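Local coordinates for dTDP-4-dehydrorhamnose 3,5-epimerase (Sulfolobus tokodaii, PDB 2B9U), which catalyses the 3,5-epimerisation of dTDP-4-dehydro-6-deoxy-glucose to dTDP-4-dehydrorhamnose, a step in dTDP-L-rhamnose biosynthesis, at the interface of chains A and B. Coordinates in Å, arbitrary orientation; residue numbers count along the deposited sequence, not the author numbering. Chains: chain A/B, hypothetical dTDP-4-dehydrorhamnose 3,5-epimerase.

Contact 1: the interface of chains A and B. Residues chain A 26-27, 74, 76, 107; chain B 49-51, 127.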
loop_
_atom_site.group_PDB
_atom_site.type_symbol
_atom_site.label_atom_id
_atom_site.label_comp_id
_atom_site.label_asym_id
_atom_site.label_seq_id
_atom_site.Cartn_x
_atom_site.Cartn_y
_atom_site.Cartn_z
ATOM N N PHE A 26 -10.843 -0.248 12.219
ATOM C CA PHE A 26 -11.373 0.588 11.135
ATOM C C PHE A 26 -10.973 0.112 9.748
ATOM O O PHE A 26 -10.042 -0.669 9.598
ATOM C CB PHE A 26 -11.023 2.086 11.318
ATOM C CG PHE A 26 -9.539 2.377 11.429
ATOM C CD1 PHE A 26 -8.754 2.559 10.280
ATOM C CD2 PHE A 26 -8.927 2.499 12.681
ATOM C CE1 PHE A 26 -7.378 2.845 10.381
ATOM C CE2 PHE A 26 -7.560 2.798 12.783
ATOM C CZ PHE A 26 -6.796 2.970 11.640
ATOM N N PHE A 27 -11.683 0.622 8.744
ATOM C CA PHE A 27 -11.462 0.277 7.341
ATOM C C PHE A 27 -11.467 1.519 6.461
ATOM O O PHE A 27 -12.207 2.474 6.718
ATOM C CB PHE A 27 -12.538 -0.694 6.850
ATOM C CG PHE A 27 -12.323 -1.171 5.429
ATOM C CD1 PHE A 27 -11.573 -2.317 5.170
ATOM C CD2 PHE A 27 -12.878 -0.478 4.356
ATOM C CE1 PHE A 27 -11.364 -2.743 3.880
ATOM C CE2 PHE A 27 -12.676 -0.913 3.054
ATOM C CZ PHE A 27 -11.918 -2.050 2.826
ATOM N N PHE A 74 1.441 7.953 1.465
ATOM C CA PHE A 74 0.426 7.538 2.429
ATOM C C PHE A 74 1.149 7.084 3.705
ATOM O O PHE A 74 2.209 6.441 3.636
ATOM C CB PHE A 74 -0.468 6.449 1.786
ATOM C CG PHE A 74 -1.467 5.811 2.728
ATOM C CD1 PHE A 74 -2.442 6.574 3.370
ATOM C CD2 PHE A 74 -1.440 4.434 2.951
ATOM C CE1 PHE A 74 -3.373 5.976 4.231
ATOM C CE2 PHE A 74 -2.365 3.832 3.810
ATOM C CZ PHE A 74 -3.326 4.604 4.459
ATOM N N PRO A 76 0.237 5.098 6.963
ATOM C CA PRO A 76 -0.583 4.258 7.852
ATOM C C PRO A 76 -0.156 4.221 9.331
ATOM O O PRO A 76 -0.972 3.840 10.173
ATOM C CB PRO A 76 -0.496 2.856 7.208
ATOM C CG PRO A 76 0.736 2.900 6.395
ATOM C CD PRO A 76 0.911 4.298 5.921
ATOM N N HIS A 107 -5.024 9.929 7.798
ATOM C CA HIS A 107 -4.928 9.023 6.644
ATOM C C HIS A 107 -4.986 9.757 5.305
ATOM O O HIS A 107 -5.398 9.184 4.298
ATOM C CB HIS A 107 -5.995 7.913 6.693
ATOM C CG HIS A 107 -5.797 6.940 7.807
ATOM N ND1 HIS A 107 -4.783 6.005 7.807
ATOM C CD2 HIS A 107 -6.463 6.772 8.969
ATOM C CE1 HIS A 107 -4.837 5.300 8.923
ATOM N NE2 HIS A 107 -5.845 5.750 9.647
ATOM N N MET B 49 -7.165 -0.727 3.254
ATOM C CA MET B 49 -6.426 -0.837 4.511
ATOM C C MET B 49 -7.400 -1.058 5.655
ATOM O O MET B 49 -8.459 -0.433 5.702
ATOM C CB MET B 49 -5.640 0.452 4.774
ATOM C CG MET B 49 -4.559 0.327 5.833
ATOM S SD MET B 49 -4.282 1.901 6.709
ATOM C CE MET B 49 -4.900 1.430 8.319
ATOM N N SER B 50 -7.047 -1.952 6.568
ATOM C CA SER B 50 -7.826 -2.101 7.781
ATOM C C SER B 50 -6.918 -2.092 8.987
ATOM O O SER B 50 -5.751 -2.476 8.900
ATOM C CB SER B 50 -8.704 -3.351 7.749
ATOM O OG SER B 50 -7.939 -4.557 7.736
ATOM N N PHE B 51 -7.449 -1.609 10.104
ATOM C CA PHE B 51 -6.833 -1.844 11.377
ATOM C C PHE B 51 -7.777 -2.778 12.105
ATOM O O PHE B 51 -8.997 -2.592 12.045
ATOM C CB PHE B 51 -6.628 -0.547 12.190
ATOM C CG PHE B 51 -6.178 -0.807 13.612
ATOM C CD1 PHE B 51 -4.859 -1.148 13.875
ATOM C CD2 PHE B 51 -7.089 -0.757 14.671
ATOM C CE1 PHE B 51 -4.433 -1.445 15.184
ATOM C CE2 PHE B 51 -6.682 -1.055 15.982
ATOM C CZ PHE B 51 -5.344 -1.399 16.237
ATOM N N ILE B 127 -2.326 -3.783 11.215
ATOM C CA ILE B 127 -2.661 -3.079 10.005
ATOM C C ILE B 127 -2.456 -4.030 8.813
ATOM O O ILE B 127 -1.367 -4.621 8.634
ATOM C CB ILE B 127 -1.850 -1.787 9.834
ATOM C CG1 ILE B 127 -2.215 -0.812 10.973
ATOM C CG2 ILE B 127 -2.099 -1.173 8.439
ATOM C CD1 ILE B 127 -1.266 0.373 11.087
#
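A:Phe26 carries its ring between its own backbone N and carbonyl carbon (chi1 57°), which swings it over the strand of B:Phe51, while B:Met49 bends at chi3 (112°) to turn its methyl group towards that ring. The contact joins strand 25-32 of one cupin jelly roll antiparallel to strand 44-52 of its copy in the RmlC-family homodimer. B:Phe51 N gives a hydrogen bond to A:Phe26 O (2.8 Å), and A:Phe26 N returns one to B:Phe51 O (3.0 Å). Beside this pair, B:Phe51 CB lies over a face of the A:Phe26 ring, displaced towards the rim and 3.5 Å from CE2, as a CH-pi contact. B:Met49 reaches the same ring at CE1, where its CE comes to 3.5 Å. Its sulfur turns to chain A as well: SD meets A:Phe74 CZ at the tip of that ring (3.6 Å) and A:Pro76 CB at 3.9 Å. A:His107 adds CE1 to the pocket around the thioether, 3.9 Å from B:Met49 CE. An alanine in place of A:Phe26 would probably open a gap beside B:Phe51 CB and leave the B:Met49 methyl freer to turn. B:Ile127 sets CG1 at the edge of the B:Phe51 ring and sends its own delta-methyl CD1 to 3.6 Å from A:Pro76 O.

Contact 2: the interface of chains A and B. Residues chain A 50, 58, 160, 163; chain B 24-27.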
loop_
_atom_site.group_PDB
_atom_site.type_symbol
_atom_site.label_atom_id
_atom_site.label_comp_id
_atom_site.label_asym_id
_atom_site.label_seq_id
_atom_site.Cartn_x
_atom_site.Cartn_y
_atom_site.Cartn_z
ATOM N N SER A 50 8.763 2.398 3.536
ATOM C CA SER A 50 9.871 2.690 4.438
ATOM C C SER A 50 9.369 2.798 5.854
ATOM O O SER A 50 8.219 3.195 6.086
ATOM C CB SER A 50 10.605 3.972 4.042
ATOM O OG SER A 50 9.788 5.120 4.176
ATOM N N ARG A 58 14.371 11.896 4.626
ATOM C CA ARG A 58 14.637 11.225 3.368
ATOM C C ARG A 58 14.241 12.203 2.269
ATOM O O ARG A 58 13.134 12.733 2.302
ATOM C CB ARG A 58 13.799 9.949 3.225
ATOM C CG ARG A 58 14.114 8.868 4.246
ATOM C CD ARG A 58 13.170 7.678 4.104
ATOM N NE ARG A 58 13.265 6.769 5.240
ATOM C CZ ARG A 58 13.964 5.634 5.255
ATOM N NH1 ARG A 58 14.646 5.249 4.185
ATOM N NH2 ARG A 58 13.966 4.877 6.342
ATOM N N SER A 160 20.891 9.818 5.417
ATOM C CA SER A 160 21.844 8.906 4.811
ATOM C C SER A 160 22.983 9.679 4.134
ATOM O O SER A 160 22.826 10.863 3.768
ATOM C CB SER A 160 21.152 8.022 3.775
ATOM O OG SER A 160 20.970 8.757 2.582
ATOM N N ASP A 163 21.968 11.041 0.833
ATOM C CA ASP A 163 21.140 12.242 0.923
ATOM C C ASP A 163 21.960 13.461 1.351
ATOM O O ASP A 163 21.630 14.594 1.010
ATOM C CB ASP A 163 19.917 12.011 1.833
ATOM C CG ASP A 163 18.815 11.191 1.149
ATOM O OD1 ASP A 163 18.933 10.906 -0.067
ATOM O OD2 ASP A 163 17.830 10.829 1.830
ATOM N N ARG B 24 18.352 4.695 9.771
ATOM C CA ARG B 24 17.049 5.393 9.599
ATOM C C ARG B 24 15.832 4.541 9.936
ATOM O O ARG B 24 14.803 5.046 10.386
ATOM C CB ARG B 24 16.891 5.903 8.164
ATOM C CG ARG B 24 17.920 6.912 7.743
ATOM C CD ARG B 24 17.753 7.231 6.276
ATOM N NE ARG B 24 18.166 6.096 5.460
ATOM C CZ ARG B 24 18.069 6.048 4.139
ATOM N NH1 ARG B 24 17.549 7.075 3.474
ATOM N NH2 ARG B 24 18.487 4.966 3.484
ATOM N N GLY B 25 15.953 3.239 9.691
ATOM C CA GLY B 25 14.874 2.297 9.946
ATOM C C GLY B 25 15.057 1.219 8.908
ATOM O O GLY B 25 16.033 0.468 8.964
ATOM N N PHE B 26 14.130 1.137 7.963
ATOM C CA PHE B 26 14.255 0.188 6.869
ATOM C C PHE B 26 13.516 0.619 5.607
ATOM O O PHE B 26 12.623 1.482 5.646
ATOM C CB PHE B 26 13.892 -1.248 7.310
ATOM C CG PHE B 26 12.431 -1.458 7.683
ATOM C CD1 PHE B 26 11.447 -1.542 6.700
ATOM C CD2 PHE B 26 12.063 -1.645 9.018
ATOM C CE1 PHE B 26 10.096 -1.755 7.049
ATOM C CE2 PHE B 26 10.737 -1.876 9.375
ATOM C CZ PHE B 26 9.745 -1.916 8.391
ATOM N N PHE B 27 13.909 0.040 4.487
ATOM C CA PHE B 27 13.246 0.296 3.206
ATOM C C PHE B 27 13.030 -1.025 2.487
ATOM O O PHE B 27 13.871 -1.919 2.555
ATOM C CB PHE B 27 14.093 1.238 2.338
ATOM C CG PHE B 27 13.553 1.445 0.959
ATOM C CD1 PHE B 27 12.667 2.488 0.693
ATOM C CD2 PHE B 27 13.924 0.598 -0.084
ATOM C CE1 PHE B 27 12.151 2.675 -0.592
ATOM C CE2 PHE B 27 13.413 0.783 -1.369
ATOM C CZ PHE B 27 12.536 1.826 -1.620
#
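A:Arg58 and B:Arg24 meet with their guanidinium planes turned 26° apart, close enough to parallel for one to lie partly over the other. A:Arg58 NH1 stands over the centre of the B:Arg24 guanidinium, 3.5 Å from CZ. On the opposite face of that same group A:Ser160 CB packs at 3.7 Å from CZ, and the flat cation of chain B is thus held between an arginine and a serine of chain A. B:Arg24 comes to this slot through a bend at chi3 (-71°), whereas A:Arg58 runs extended from CG to NE and offers its tip. The A:Arg58 guanidinium is layered in turn, with B:Arg24 CD over one face and A:Ser50 CB over the other; its NH2 also touches B:Arg24 CB at 3.6 Å. Two like charges stacked in this way would probably repel. A:Asp163 may offset this in part: its carboxylate, nearly perpendicular to the B:Arg24 guanidinium (86°), places OD2 4.1 Å from B:Arg24 NH1, too far for a salt bridge. Its backbone N donates to A:Ser160 OG (3.0 Å), a second-shell bond that ties the serine to the start of helix 161-164. Beside the arginines, A:Ser50 pairs as an antiparallel bridge with B:Phe27, whose CD1 lies 4.2 Å from A:Ser50 CB. B:Arg24 to B:Phe27 are the RGFF stretch of the RmlC family. By family resemblance, the two arginines, one from each subunit, probably bind the diphosphate of the dTDP-sugar and B:Phe27 probably helps to hold its thymine, making the active site depend on the dimer.

Contact 1 and contact 2 lie about 22 Å apart, measured between the centres of their C-alpha atoms, on one two-fold symmetric interface. Both use strand 25-32 of one subunit against strand 44-52 of the other, with the chains exchanged: Phe26, Phe27 and Ser50 appear in each, from opposite copies. Both include the paired strands; contact 1 adds the apolar packing, contact 2 the arginines, one of them just ahead of strand 25-32. Each has a twin across the two-fold axis, and the pairing of strands across it probably also brings Arg24 of each subunit to its neighbour's active site.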